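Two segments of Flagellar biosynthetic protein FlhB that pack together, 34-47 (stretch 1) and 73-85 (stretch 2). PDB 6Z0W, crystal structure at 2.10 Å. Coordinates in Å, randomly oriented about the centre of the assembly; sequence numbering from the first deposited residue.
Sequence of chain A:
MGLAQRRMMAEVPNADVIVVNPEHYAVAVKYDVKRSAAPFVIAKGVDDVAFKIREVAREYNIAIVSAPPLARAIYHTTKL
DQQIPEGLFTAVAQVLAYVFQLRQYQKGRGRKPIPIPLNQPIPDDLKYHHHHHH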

# COMPACT_ATOMS: atom_id res chain seq x y z
N LYS A 34 -9.02 0.79 -16.32
CA LYS A 34 -9.47 -0.09 -17.40
C LYS A 34 -9.56 -1.54 -16.96
O LYS A 34 -10.18 -2.34 -17.66
CB LYS A 34 -8.58 0.04 -18.64
CG LYS A 34 -7.19 -0.46 -18.52
CD LYS A 34 -6.40 -0.17 -19.80
CE LYS A 34 -4.91 -0.43 -19.56
NZ LYS A 34 -4.40 0.40 -18.43
N ARG A 35 -9.06 -1.86 -15.78
CA ARG A 35 -9.07 -3.19 -15.20
C ARG A 35 -9.99 -3.29 -13.99
O ARG A 35 -10.73 -4.27 -13.86
CB ARG A 35 -7.64 -3.60 -14.79
CG ARG A 35 -7.27 -5.06 -14.98
CD ARG A 35 -6.21 -5.55 -13.93
NE ARG A 35 -6.77 -5.65 -12.58
CZ ARG A 35 -6.33 -6.47 -11.62
NH1 ARG A 35 -5.31 -7.28 -11.84
NH2 ARG A 35 -6.92 -6.47 -10.43
N SER A 36 -9.98 -2.29 -13.10
CA SER A 36 -10.78 -2.38 -11.88
C SER A 36 -11.15 -1.00 -11.38
O SER A 36 -10.34 -0.06 -11.43
CB SER A 36 -10.01 -3.12 -10.77
OG SER A 36 -9.25 -4.16 -11.33
N ALA A 37 -12.38 -0.90 -10.86
CA ALA A 37 -12.80 0.34 -10.22
C ALA A 37 -11.96 0.63 -8.98
O ALA A 37 -11.70 1.80 -8.67
CB ALA A 37 -14.29 0.23 -9.86
N ALA A 38 -11.52 -0.42 -8.24
CA ALA A 38 -10.77 -0.11 -7.02
C ALA A 38 -9.26 -0.35 -7.22
O ALA A 38 -8.86 -1.22 -8.00
CB ALA A 38 -11.26 -0.97 -5.85
N PRO A 39 -8.40 0.38 -6.51
CA PRO A 39 -6.97 0.08 -6.58
C PRO A 39 -6.73 -1.37 -6.19
O PRO A 39 -7.50 -1.97 -5.44
CB PRO A 39 -6.34 1.04 -5.57
CG PRO A 39 -7.35 2.12 -5.35
CD PRO A 39 -8.69 1.43 -5.50
N PHE A 40 -5.65 -1.93 -6.71
CA PHE A 40 -5.29 -3.30 -6.41
C PHE A 40 -3.84 -3.39 -5.96
O PHE A 40 -3.00 -2.53 -6.27
CB PHE A 40 -5.53 -4.25 -7.60
CG PHE A 40 -5.12 -3.69 -8.94
CD1 PHE A 40 -3.89 -4.03 -9.52
CD2 PHE A 40 -5.98 -2.86 -9.64
CE1 PHE A 40 -3.54 -3.51 -10.77
CE2 PHE A 40 -5.63 -2.35 -10.87
CZ PHE A 40 -4.42 -2.67 -11.44
N VAL A 41 -3.53 -4.47 -5.25
CA VAL A 41 -2.18 -4.68 -4.73
C VAL A 41 -1.42 -5.53 -5.74
O VAL A 41 -1.89 -6.61 -6.12
CB VAL A 41 -2.23 -5.36 -3.35
CG1 VAL A 41 -0.89 -5.94 -2.97
CG2 VAL A 41 -2.74 -4.35 -2.29
N ILE A 42 -0.26 -5.06 -6.20
CA ILE A 42 0.55 -5.82 -7.15
C ILE A 42 1.83 -6.35 -6.54
O ILE A 42 2.50 -7.20 -7.16
CB ILE A 42 0.88 -4.99 -8.41
CG1 ILE A 42 1.69 -3.76 -8.03
CG2 ILE A 42 -0.39 -4.54 -9.08
CD1 ILE A 42 2.06 -2.92 -9.23
N ALA A 43 2.18 -5.92 -5.33
CA ALA A 43 3.26 -6.53 -4.55
C ALA A 43 3.02 -6.23 -3.08
O ALA A 43 2.46 -5.18 -2.73
CB ALA A 43 4.63 -6.01 -5.00
N LYS A 44 3.43 -7.15 -2.21
CA LYS A 44 3.36 -6.92 -0.78
C LYS A 44 4.38 -7.80 -0.08
O LYS A 44 4.74 -8.86 -0.57
CB LYS A 44 1.94 -7.18 -0.23
CG LYS A 44 1.52 -8.65 -0.08
CD LYS A 44 0.17 -8.64 0.65
CE LYS A 44 -0.38 -9.99 1.06
NZ LYS A 44 -1.80 -9.83 1.56
N GLY A 45 4.82 -7.35 1.09
CA GLY A 45 5.76 -8.12 1.89
C GLY A 45 5.93 -7.49 3.24
O GLY A 45 5.58 -6.32 3.46
N VAL A 46 6.47 -8.27 4.16
CA VAL A 46 6.82 -7.71 5.44
C VAL A 46 8.33 -7.76 5.59
O VAL A 46 9.04 -8.45 4.85
CB VAL A 46 6.12 -8.41 6.63
CG1 VAL A 46 4.61 -8.25 6.52
CG2 VAL A 46 6.56 -9.89 6.73
N ASP A 47 8.80 -6.99 6.57
CA ASP A 47 10.18 -7.03 7.02
C ASP A 47 11.15 -6.85 5.85
O ASP A 47 11.13 -5.79 5.21
CB ASP A 47 10.41 -8.31 7.80
CG ASP A 47 9.49 -8.40 9.03
OD1 ASP A 47 9.05 -7.34 9.53
OD2 ASP A 47 9.22 -9.52 9.51
N ALA A 73 -3.64 -2.54 7.28
CA ALA A 73 -4.99 -2.96 6.89
C ALA A 73 -5.02 -3.46 5.44
O ALA A 73 -5.67 -4.47 5.15
CB ALA A 73 -5.96 -1.81 7.08
N ILE A 74 -4.31 -2.80 4.53
CA ILE A 74 -4.23 -3.29 3.16
C ILE A 74 -3.59 -4.67 3.14
O ILE A 74 -4.13 -5.61 2.55
CB ILE A 74 -3.44 -2.32 2.27
CG1 ILE A 74 -4.18 -1.00 2.06
CG2 ILE A 74 -3.20 -2.94 0.91
CD1 ILE A 74 -3.28 0.06 1.49
N TYR A 75 -2.42 -4.80 3.76
CA TYR A 75 -1.69 -6.07 3.73
C TYR A 75 -2.57 -7.22 4.21
O TYR A 75 -2.62 -8.29 3.57
CB TYR A 75 -0.43 -5.96 4.59
CG TYR A 75 0.48 -7.18 4.48
CD1 TYR A 75 1.55 -7.19 3.60
CD2 TYR A 75 0.23 -8.33 5.24
CE1 TYR A 75 2.37 -8.29 3.48
CE2 TYR A 75 1.06 -9.46 5.13
CZ TYR A 75 2.13 -9.43 4.25
OH TYR A 75 2.97 -10.51 4.11
N HIS A 76 -3.30 -7.01 5.31
CA HIS A 76 -4.07 -8.08 5.96
C HIS A 76 -5.31 -8.47 5.20
O HIS A 76 -5.82 -9.58 5.43
CB HIS A 76 -4.48 -7.66 7.37
CG HIS A 76 -3.33 -7.50 8.30
ND1 HIS A 76 -3.31 -6.54 9.29
CD2 HIS A 76 -2.16 -8.18 8.40
CE1 HIS A 76 -2.17 -6.63 9.95
NE2 HIS A 76 -1.46 -7.61 9.43
N THR A 77 -5.81 -7.60 4.30
CA THR A 77 -7.13 -7.74 3.70
C THR A 77 -7.12 -7.90 2.18
O THR A 77 -8.19 -8.05 1.58
CB THR A 77 -7.99 -6.51 4.04
OG1 THR A 77 -7.44 -5.35 3.40
CG2 THR A 77 -8.08 -6.28 5.54
N THR A 78 -5.95 -7.86 1.55
CA THR A 78 -5.83 -7.81 0.09
C THR A 78 -4.71 -8.74 -0.34
O THR A 78 -3.54 -8.43 -0.09
CB THR A 78 -5.52 -6.38 -0.39
OG1 THR A 78 -6.38 -5.45 0.28
CG2 THR A 78 -5.70 -6.26 -1.91
N LYS A 79 -5.05 -9.85 -1.02
CA LYS A 79 -4.03 -10.69 -1.64
C LYS A 79 -3.43 -10.02 -2.88
O LYS A 79 -3.98 -9.07 -3.44
CB LYS A 79 -4.57 -12.04 -2.07
CG LYS A 79 -5.53 -12.73 -1.16
CD LYS A 79 -5.49 -14.19 -1.52
CE LYS A 79 -6.08 -15.04 -0.42
NZ LYS A 79 -6.30 -16.47 -0.81
N LEU A 80 -2.33 -10.59 -3.36
CA LEU A 80 -1.70 -10.12 -4.59
C LEU A 80 -2.70 -10.12 -5.73
O LEU A 80 -3.47 -11.07 -5.90
CB LEU A 80 -0.52 -11.02 -4.93
CG LEU A 80 0.70 -10.77 -4.07
CD1 LEU A 80 1.76 -11.85 -4.32
CD2 LEU A 80 1.21 -9.39 -4.42
N ASP A 81 -2.70 -9.04 -6.50
CA ASP A 81 -3.52 -8.87 -7.69
C ASP A 81 -5.01 -8.74 -7.37
O ASP A 81 -5.85 -8.85 -8.25
CB ASP A 81 -3.27 -10.01 -8.70
CG ASP A 81 -1.77 -10.20 -9.02
OD1 ASP A 81 -1.00 -9.22 -8.90
OD2 ASP A 81 -1.37 -11.33 -9.39
N GLN A 82 -5.34 -8.43 -6.12
CA GLN A 82 -6.72 -8.30 -5.67
C GLN A 82 -7.02 -6.83 -5.35
O GLN A 82 -6.13 -6.07 -4.94
CB GLN A 82 -6.96 -9.18 -4.43
CG GLN A 82 -8.42 -9.31 -4.00
CD GLN A 82 -8.64 -10.04 -2.65
OE1 GLN A 82 -7.75 -10.12 -1.78
NE2 GLN A 82 -9.85 -10.59 -2.49
N GLN A 83 -8.27 -6.41 -5.58
CA GLN A 83 -8.68 -5.07 -5.17
C GLN A 83 -8.76 -4.96 -3.65
O GLN A 83 -9.17 -5.90 -2.96
CB GLN A 83 -10.04 -4.69 -5.78
CG GLN A 83 -10.21 -5.21 -7.19
CD GLN A 83 -11.52 -4.78 -7.84
OE1 GLN A 83 -11.88 -3.60 -7.84
NE2 GLN A 83 -12.24 -5.75 -8.39
N ILE A 84 -8.35 -3.81 -3.14
CA ILE A 84 -8.53 -3.48 -1.73
C ILE A 84 -10.01 -3.56 -1.37
O ILE A 84 -10.87 -3.35 -2.24
CB ILE A 84 -8.00 -2.07 -1.40
CG1 ILE A 84 -8.77 -1.03 -2.24
CG2 ILE A 84 -6.52 -2.02 -1.62
CD1 ILE A 84 -8.43 0.42 -1.93
N PRO A 85 -10.34 -3.84 -0.11
CA PRO A 85 -11.75 -3.80 0.31
C PRO A 85 -12.34 -2.42 0.15
O PRO A 85 -11.66 -1.39 0.27
CB PRO A 85 -11.68 -4.18 1.80
CG PRO A 85 -10.33 -4.80 2.00
CD PRO A 85 -9.43 -4.10 1.02

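A short, irregular segment can be anchored firmly when its backbone polar groups are paired as well as its side chains packed, and these two stretches of FlhB illustrate the principle. Around the single bridge between F40 and Q83, the amides and carbonyls of the neighbouring residues engage: I84 N donates to P39 O (3.1 Å), V41 N to Q82 O (3.1 Å), and D81 N to V41 O (2.6 Å). V41 thus uses both its backbone groups across the interface. Q83 extends the pattern with its side chain, OE1 accepting from A38 N at 3.2 Å, while R35 NH2 reaches D81 O in a weak bond of 3.4 Å.

The turn from K79 to Q82 is type II, closed by Q82 N to K79 O (3.1 Å) and braced by K79 N to Q82 OE1 (2.8 Å). Just before it, the helix ends, leaving carbonyls for a long side chain to collect. K44, extended beyond chi1, brings NZ to Y75 O (2.7 Å) and T78 O (2.8 Å). Its aliphatic CD and its charged NZ both lie over one face of the Y75 ring; V46 CG1 covers the opposite face.

Buried V41 supplies the apolar complement, its CG2 meeting I74 CG2 and T78 CG2, each at 3.5 Å.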